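Local coordinates for putative DNA ligase-like protein Rv0938/MT0965 (Mycobacterium tuberculosis, PDB 2IRU) that probably acts as the primase-like polymerase part of LigD, adding nucleotides to broken DNA ends during Ku-dependent non-homologous end joining, at residues A[43-47]-A[96-102]; A[115-121]-A[131-136]. One frame throughout, in Å; residues are numbered along the deposited sequence.

Interaction 1: A[43-47]-A[96-102]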
ATOM      1  N   MET A  43      -0.498  11.044  -2.857  1.00  6.92           N
ATOM      2  CA  MET A  43       0.084   9.904  -2.146  1.00  6.79           C
ATOM      3  C   MET A  43       0.333  10.170  -0.652  1.00  6.12           C
ATOM      4  O   MET A  43       0.154   9.281   0.193  1.00  6.98           O
ATOM      5  CB  MET A  43       1.403   9.433  -2.807  1.00  6.61           C
ATOM      6  CG  MET A  43       1.890   8.108  -2.264  1.00  7.73           C
ATOM      7  SD  MET A  43       3.357   7.545  -3.124  1.00  8.38           S
ATOM      8  CE  MET A  43       3.666   5.974  -2.282  1.00  8.56           C
ATOM      9  N   LEU A  44       0.745  11.384  -0.323  1.00  6.06           N
ATOM     10  CA  LEU A  44       1.265  11.646   1.031  1.00  5.85           C
ATOM     11  C   LEU A  44       0.245  11.384   2.157  1.00  6.25           C
ATOM     12  O   LEU A  44       0.607  10.803   3.207  1.00  6.49           O
ATOM     13  CB  LEU A  44       1.878  13.026   1.125  1.00  6.90           C
ATOM     14  CG  LEU A  44       3.229  13.109   0.420  1.00  6.31           C
ATOM     15  CD1 LEU A  44       3.558  14.590   0.410  1.00 13.19           C
ATOM     16  CD2 LEU A  44       4.296  12.303   1.115  1.00  8.38           C
ATOM     17  N   GLY A  45      -1.033  11.703   1.908  1.00  5.88           N
ATOM     18  CA  GLY A  45      -2.070  11.619   2.947  1.00  6.78           C
ATOM     19  C   GLY A  45      -2.240  10.178   3.421  1.00  6.80           C
ATOM     20  O   GLY A  45      -2.649   9.922   4.556  1.00  8.10           O
ATOM     21  N   HIS A  46      -1.934   9.235   2.539  1.00  6.03           N
ATOM     22  CA  HIS A  46      -2.149   7.805   2.854  1.00  6.41           C
ATOM     23  C   HIS A  46      -0.954   7.064   3.449  1.00  7.07           C
ATOM     24  O   HIS A  46      -1.087   5.888   3.881  1.00  6.96           O
ATOM     25  CB  HIS A  46      -2.724   7.067   1.634  1.00  7.78           C
ATOM     26  CG  HIS A  46      -3.752   7.878   0.916  1.00  7.20           C
ATOM     27  ND1 HIS A  46      -4.982   8.176   1.467  1.00  7.93           N
ATOM     28  CD2 HIS A  46      -3.704   8.509  -0.276  1.00  9.50           C
ATOM     29  CE1 HIS A  46      -5.651   8.951   0.627  1.00  8.23           C
ATOM     30  NE2 HIS A  46      -4.890   9.173  -0.434  1.00  8.49           N
ATOM     31  N   ILE A  47       0.193   7.762   3.476  1.00  7.24           N
ATOM     32  CA  ILE A  47       1.399   7.272   4.119  1.00  6.66           C
ATOM     33  C   ILE A  47       1.862   8.152   5.295  1.00  7.88           C
ATOM     34  O   ILE A  47       2.692   7.719   6.081  1.00  7.62           O
ATOM     35  CB  ILE A  47       2.531   6.994   3.116  1.00  8.01           C
ATOM     36  CG1 ILE A  47       2.992   8.291   2.447  1.00  5.78           C
ATOM     37  CG2 ILE A  47       2.004   6.065   2.000  1.00  8.20           C
ATOM     38  CD1 ILE A  47       4.191   8.073   1.418  1.00  7.44           C
ATOM     39  N   ILE A  96       7.442   9.124   5.671  1.00  7.88           N
ATOM     40  CA  ILE A  96       7.505   9.969   4.478  1.00  8.61           C
ATOM     41  C   ILE A  96       6.298  10.877   4.528  1.00  8.70           C
ATOM     42  O   ILE A  96       5.166  10.393   4.550  1.00  8.46           O
ATOM     43  CB  ILE A  96       7.502   9.091   3.207  1.00  7.94           C
ATOM     44  CG1 ILE A  96       8.706   8.109   3.250  1.00  7.94           C
ATOM     45  CG2 ILE A  96       7.462   9.952   1.964  1.00  7.93           C
ATOM     46  CD1 ILE A  96      10.099   8.747   3.284  1.00  9.20           C
ATOM     47  N   ASP A  97       6.558  12.187   4.608  1.00  8.53           N
ATOM     48  CA  ASP A  97       5.496  13.163   4.892  1.00  8.97           C
ATOM     49  C   ASP A  97       5.698  14.470   4.136  1.00  8.11           C
ATOM     50  O   ASP A  97       5.054  15.479   4.450  1.00  8.67           O
ATOM     51  CB  ASP A  97       5.350  13.400   6.418  1.00  8.54           C
ATOM     52  CG  ASP A  97       6.657  13.840   7.083  1.00  9.67           C
ATOM     53  OD1 ASP A  97       7.643  14.195   6.373  1.00  8.07           O
ATOM     54  OD2 ASP A  97       6.698  13.848   8.358  1.00 12.86           O
ATOM     55  N   SER A  98       6.568  14.418   3.121  1.00  8.07           N
ATOM     56  CA  SER A  98       6.810  15.574   2.247  1.00  8.43           C
ATOM     57  C   SER A  98       7.174  15.075   0.856  1.00  8.24           C
ATOM     58  O   SER A  98       7.629  13.932   0.663  1.00  6.99           O
ATOM     59  CB  SER A  98       7.963  16.421   2.773  1.00  7.77           C
ATOM     60  OG  SER A  98       9.216  15.728   2.633  1.00  6.76           O
ATOM     61  N   ALA A  99       6.969  15.960  -0.122  1.00  8.70           N
ATOM     62  CA  ALA A  99       7.354  15.647  -1.502  1.00  8.20           C
ATOM     63  C   ALA A  99       8.852  15.294  -1.605  1.00  7.90           C
ATOM     64  O   ALA A  99       9.245  14.336  -2.305  1.00  7.75           O
ATOM     65  CB  ALA A  99       6.991  16.828  -2.419  1.00  9.94           C
ATOM     66  N   THR A 100       9.678  16.026  -0.859  1.00  7.50           N
ATOM     67  CA  THR A 100      11.110  15.761  -0.918  1.00  7.49           C
ATOM     68  C   THR A 100      11.456  14.372  -0.354  1.00  7.22           C
ATOM     69  O   THR A 100      12.389  13.718  -0.839  1.00  7.36           O
ATOM     70  CB  THR A 100      11.932  16.873  -0.261  1.00  8.25           C
ATOM     71  OG1 THR A 100      11.546  18.133  -0.832  1.00  9.98           O
ATOM     72  CG2 THR A 100      13.383  16.673  -0.571  1.00  9.49           C
ATOM     73  N   GLY A 101      10.658  13.889   0.606  1.00  7.38           N
ATOM     74  CA  GLY A 101      10.812  12.541   1.105  1.00  7.47           C
ATOM     75  C   GLY A 101      10.591  11.525  -0.010  1.00  7.20           C
ATOM     76  O   GLY A 101      11.299  10.531  -0.132  1.00  7.25           O
ATOM     77  N   LEU A 102       9.559  11.766  -0.828  1.00  5.80           N
ATOM     78  CA  LEU A 102       9.313  10.868  -1.965  1.00  6.53           C
ATOM     79  C   LEU A 102      10.414  11.000  -3.032  1.00  7.47           C
ATOM     80  O   LEU A 102      10.732  10.023  -3.703  1.00  7.21           O
ATOM     81  CB  LEU A 102       7.935  11.110  -2.570  1.00  6.81           C
ATOM     82  CG  LEU A 102       6.794  10.553  -1.731  1.00  8.76           C
ATOM     83  CD1 LEU A 102       5.453  11.105  -2.153  1.00 10.54           C
ATOM     84  CD2 LEU A 102       6.769   9.020  -1.732  1.00  6.40           C
TER
HETATM   85  O   HOH W   1       5.528   7.041   5.665  1.00 12.74           O

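Interaction 2: A[115-121]-A[131-136]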
ATOM      1  N   VAL A 115       3.377   0.344   3.906  1.00  7.66           N
ATOM      2  CA  VAL A 115       3.028   0.934   5.216  1.00  8.54           C
ATOM      3  C   VAL A 115       1.966   0.056   5.934  1.00  7.90           C
ATOM      4  O   VAL A 115       1.162  -0.654   5.275  1.00  8.34           O
ATOM      5  CB  VAL A 115       2.469   2.397   5.089  1.00  9.16           C
ATOM      6  CG1 VAL A 115       3.582   3.383   4.615  1.00  6.43           C
ATOM      7  CG2 VAL A 115       1.215   2.444   4.160  1.00 11.41           C
ATOM      8  N   PRO A 116       1.957   0.099   7.282  1.00  8.34           N
ATOM      9  CA  PRO A 116       0.870  -0.590   8.013  1.00  8.41           C
ATOM     10  C   PRO A 116      -0.368   0.290   8.110  1.00  8.87           C
ATOM     11  O   PRO A 116      -0.356   1.414   7.595  1.00  9.08           O
ATOM     12  CB  PRO A 116       1.504  -0.833   9.388  1.00  8.43           C
ATOM     13  CG  PRO A 116       2.371   0.478   9.609  1.00  8.43           C
ATOM     14  CD  PRO A 116       2.941   0.744   8.178  1.00  6.85           C
ATOM     15  N   GLN A 117      -1.422  -0.225   8.762  1.00  9.17           N
ATOM     16  CA  GLN A 117      -2.737   0.435   8.778  1.00  8.75           C
ATOM     17  C   GLN A 117      -2.931   1.308  10.021  1.00  8.90           C
ATOM     18  O   GLN A 117      -4.017   1.853  10.233  1.00  9.22           O
ATOM     19  CB  GLN A 117      -3.878  -0.619   8.651  1.00 10.30           C
ATOM     20  CG  GLN A 117      -3.626  -1.610   7.521  1.00 11.05           C
ATOM     21  CD  GLN A 117      -3.224  -0.905   6.199  1.00 11.44           C
ATOM     22  OE1 GLN A 117      -3.942   0.008   5.730  1.00 11.43           O
ATOM     23  NE2 GLN A 117      -2.063  -1.303   5.616  1.00 10.20           N
ATOM     24  N   TRP A 118      -1.871   1.403  10.811  1.00  9.28           N
ATOM     25  CA  TRP A 118      -1.815   2.295  11.973  1.00  8.90           C
ATOM     26  C   TRP A 118      -0.874   3.477  11.742  1.00  9.48           C
ATOM     27  O   TRP A 118       0.016   3.425  10.883  1.00  9.74           O
ATOM     28  CB  TRP A 118      -1.443   1.529  13.248  1.00  8.45           C
ATOM     29  CG  TRP A 118      -0.129   0.782  13.159  1.00  8.01           C
ATOM     30  CD1 TRP A 118       0.028  -0.551  12.840  1.00  7.76           C
ATOM     31  CD2 TRP A 118       1.189   1.293  13.424  1.00  6.97           C
ATOM     32  NE1 TRP A 118       1.353  -0.897  12.892  1.00  8.37           N
ATOM     33  CE2 TRP A 118       2.091   0.210  13.258  1.00  7.67           C
ATOM     34  CE3 TRP A 118       1.701   2.555  13.804  1.00  8.85           C
ATOM     35  CZ2 TRP A 118       3.476   0.351  13.435  1.00  8.07           C
ATOM     36  CZ3 TRP A 118       3.087   2.691  13.970  1.00  9.18           C
ATOM     37  CH2 TRP A 118       3.952   1.592  13.762  1.00  9.23           C
ATOM     38  N   ARG A 119      -1.094   4.543  12.507  1.00 10.31           N
ATOM     39  CA  ARG A 119      -0.164   5.686  12.540  1.00  9.51           C
ATOM     40  C   ARG A 119       0.493   5.878  13.901  1.00  8.72           C
ATOM     41  O   ARG A 119      -0.096   5.546  14.953  1.00  7.40           O
ATOM     42  CB  ARG A 119      -0.895   6.972  12.197  1.00  9.54           C
ATOM     43  CG  ARG A 119      -1.401   7.040  10.777  1.00 11.34           C
ATOM     44  CD  ARG A 119      -2.346   8.203  10.622  1.00 15.44           C
ATOM     45  NE  ARG A 119      -1.666   9.482  10.672  1.00 14.76           N
ATOM     46  CZ  ARG A 119      -1.832  10.427   9.752  1.00 18.62           C
ATOM     47  NH1 ARG A 119      -2.680  10.211   8.745  1.00 18.38           N
ATOM     48  NH2 ARG A 119      -1.176  11.575   9.836  1.00 15.63           N
ATOM     49  N   PHE A 120       1.715   6.389  13.883  1.00  8.63           N
ATOM     50  CA  PHE A 120       2.322   6.936  15.107  1.00  8.32           C
ATOM     51  C   PHE A 120       1.475   8.056  15.708  1.00  9.87           C
ATOM     52  O   PHE A 120       0.839   8.855  14.984  1.00 10.39           O
ATOM     53  CB  PHE A 120       3.711   7.473  14.795  1.00  8.53           C
ATOM     54  CG  PHE A 120       4.705   6.407  14.495  1.00  6.96           C
ATOM     55  CD1 PHE A 120       5.261   5.644  15.514  1.00  8.46           C
ATOM     56  CD2 PHE A 120       5.105   6.186  13.182  1.00  7.36           C
ATOM     57  CE1 PHE A 120       6.183   4.642  15.232  1.00  9.88           C
ATOM     58  CE2 PHE A 120       6.053   5.180  12.884  1.00  9.58           C
ATOM     59  CZ  PHE A 120       6.586   4.424  13.877  1.00  7.60           C
ATOM     60  N   VAL A 121       1.480   8.122  17.035  1.00 10.29           N
ATOM     61  CA  VAL A 121       0.775   9.191  17.718  1.00 11.30           C
ATOM     62  C   VAL A 121       1.719   9.804  18.735  1.00 12.25           C
ATOM     63  O   VAL A 121       2.455   9.076  19.404  1.00 11.51           O
ATOM     64  CB  VAL A 121      -0.540   8.730  18.414  1.00 11.46           C
ATOM     65  CG1 VAL A 121      -1.533   8.176  17.407  1.00  9.37           C
ATOM     66  CG2 VAL A 121      -0.272   7.730  19.540  1.00 13.93           C
ATOM     67  N   PRO A 131       3.536   3.759  18.330  1.00 11.44           N
ATOM     68  CA  PRO A 131       2.453   3.228  17.491  1.00 11.49           C
ATOM     69  C   PRO A 131       1.105   3.469  18.146  1.00 11.17           C
ATOM     70  O   PRO A 131       0.979   3.306  19.366  1.00 11.35           O
ATOM     71  CB  PRO A 131       2.761   1.722  17.404  1.00 12.30           C
ATOM     72  CG  PRO A 131       4.276   1.653  17.565  1.00 12.70           C
ATOM     73  CD  PRO A 131       4.576   2.744  18.604  1.00 10.79           C
ATOM     74  N   GLY A 132       0.130   3.879  17.343  1.00 10.64           N
ATOM     75  CA  GLY A 132      -1.211   4.158  17.818  1.00 10.85           C
ATOM     76  C   GLY A 132      -2.184   3.159  17.181  1.00 10.70           C
ATOM     77  O   GLY A 132      -1.768   2.148  16.608  1.00 10.39           O
ATOM     78  N   PRO A 133      -3.487   3.446  17.268  1.00 11.89           N
ATOM     79  CA  PRO A 133      -4.528   2.564  16.748  1.00 11.99           C
ATOM     80  C   PRO A 133      -4.523   2.428  15.219  1.00 11.98           C
ATOM     81  O   PRO A 133      -3.921   3.243  14.485  1.00  9.87           O
ATOM     82  CB  PRO A 133      -5.819   3.257  17.213  1.00 12.66           C
ATOM     83  CG  PRO A 133      -5.401   4.132  18.324  1.00 14.40           C
ATOM     84  CD  PRO A 133      -4.071   4.640  17.891  1.00 11.91           C
ATOM     85  N   ALA A 134      -5.180   1.374  14.743  1.00 12.00           N
ATOM     86  CA  ALA A 134      -5.457   1.263  13.331  1.00 12.16           C
ATOM     87  C   ALA A 134      -6.409   2.388  12.932  1.00 12.43           C
ATOM     88  O   ALA A 134      -7.373   2.684  13.658  1.00 13.34           O
ATOM     89  CB  ALA A 134      -6.062  -0.114  13.012  1.00 12.86           C
ATOM     90  N   THR A 135      -6.140   3.026  11.789  1.00 10.83           N
ATOM     91  CA  THR A 135      -7.010   4.094  11.296  1.00 10.98           C
ATOM     92  C   THR A 135      -7.955   3.600  10.197  1.00 11.44           C
ATOM     93  O   THR A 135      -8.958   4.250   9.889  1.00 13.33           O
ATOM     94  CB  THR A 135      -6.215   5.283  10.725  1.00 10.50           C
ATOM     95  OG1 THR A 135      -5.561   4.892   9.527  1.00 12.18           O
ATOM     96  CG2 THR A 135      -5.195   5.854  11.770  1.00 11.51           C
ATOM     97  N   ARG A 136      -7.614   2.459   9.609  1.00 10.71           N
ATOM     98  CA  ARG A 136      -8.372   1.879   8.473  1.00 10.62           C
ATOM     99  C   ARG A 136      -8.142   0.389   8.472  1.00 10.80           C
ATOM    100  O   ARG A 136      -7.166  -0.084   9.080  1.00 12.12           O
ATOM    101  CB  ARG A 136      -7.850   2.496   7.156  1.00 10.24           C
ATOM    102  CG  ARG A 136      -6.401   2.158   6.819  1.00  9.45           C
ATOM    103  CD  ARG A 136      -5.823   3.114   5.774  1.00 11.47           C
ATOM    104  NE  ARG A 136      -4.497   2.653   5.362  1.00  9.23           N
ATOM    105  CZ  ARG A 136      -3.531   3.407   4.831  1.00 11.66           C
ATOM    106  NH1 ARG A 136      -3.702   4.718   4.643  1.00 10.72           N
ATOM    107  NH2 ARG A 136      -2.370   2.832   4.503  1.00  9.46           N
TER
HETATM  108  O   HOH W   2      -1.179   0.190   3.137  1.00 11.28           O
HETATM  109  O   HOH W   3      -2.865   5.634  14.810  1.00 17.36           O

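Interaction 1: A[43-47]-A[96-102]
The backbones of 43-47, on helix 29-47, and 96-102 come nearest at Leu44 and Asp97, whose CA atoms are 5.9 Å apart. The second segment runs from the loop after strand 91-95 into the first turn of helix 99-107. Leu44 reaches into the bend between loop and helix. Its CD1 lies against the backbone, 3.7 Å from Ser98 C. Its CD2 meets Leu102 CD1 at 3.7 Å and also touches Ile96 CG2. The Leu44 and Leu102 side chains lie alongside each other, running opposite ways. Leu102 uses its other branch, CD2, to meet Met43 SD at 4.0 Å. Met43 gets there as a fully extended chain, with CG anti to the backbone N (chi1 -169°). Ile47 crosses Ile96 at a slant, and its CD1 rests 3.8 Å from Ile96 CG2. Tyr36 and Ala40 of helix 29-47 also pack on Leu102, and Trp104 and Ile105 of helix 99-107 pack on Ile96. Water 1 bridges the backbones at one end. It donates to Ile47 O at 2.9 Å and accepts from Ile96 N at 2.8 Å. Ser98 is the N-cap of helix 99-107: its OG accepts from Gly101 N at 3.1 Å and also bonds Gln10. Asp97 OD2 bonds Ser80. The contact is therefore an apolar seam between helix 29-47 and the start of helix 99-107. Dispersion among apolar side chains, and between Leu44 and the Ser98-Ala99 backbone, joins the segments directly. The water links their backbones, and neither Asp97 nor Ser98 spends its polar side-chain atoms across the contact.

Interaction 2: A[115-121]-A[131-136]
Gln117 and Arg136 make the direct side-chain hydrogen bond of this hairpin contact. Arg136 NE donates to Gln117 OE1 at 2.7 Å, almost straight at 179°. The oxygen lies in the guanidinium plane, but NE is tilted from the amide plane. Gln117 brings OE1 there by bending at chi2 (-48°), while Arg136 runs extended from CG to NE. The Gln117 backbone is held too: Thr135 N donates to its O at 2.9 Å. Farther along, Gly132 N bonds Arg119 O at 2.9 Å. Trp118 pairs with Ala134 and Phe120 with Pro131, both as antiparallel non-hydrogen-bonded pairs, and the one-residue shift between them is a beta bulge. Water 3 spans this region, donating to Arg119 O and to Pro133 O. The Trp118 ring is sandwiched between two prolines. Pro131 CB makes a CH-pi contact 3.8 Å from the centroid of the six-membered ring, and Pro116 CG lies over the rim of the opposite face. Trp118 CZ3 in turn sits over the centre of the Phe120 ring. In the next shell, Gly236 O accepts from Trp118 NE1, Asp291 forms a salt bridge with Arg136 NH1, and Arg50 bonds Thr135 OG1. The chemistry changes along the hairpin: aromatic and proline packing gives way to a charged, bonded corner, where Asp291 probably steadies the arginine that holds Gln117.

Overall arrangement
Both contacts are partly buried and lie in the primase-polymerase domain, at similar depth. They join different elements. Interaction 1 packs helix 29-47 against the start of helix 99-107; interaction 2 pairs the strands of the 118-122/129-143 hairpin. The first relies on aliphatic side chains and a bridging water, the second on direct backbone and side-chain bonds with proline-aromatic CH-pi and ring packing beside them. They meet at His46 and Ile47. His46 O probably accepts a hydrogen bond from Arg136 NH1, and Ile47 packs on Val115. Asp291 bonds both His46 and Arg136, so one carboxylate ties His46, which neighbours interaction 1, to Arg136 of interaction 2. Pro116 also lies near Thr239, a probable substrate-binding residue.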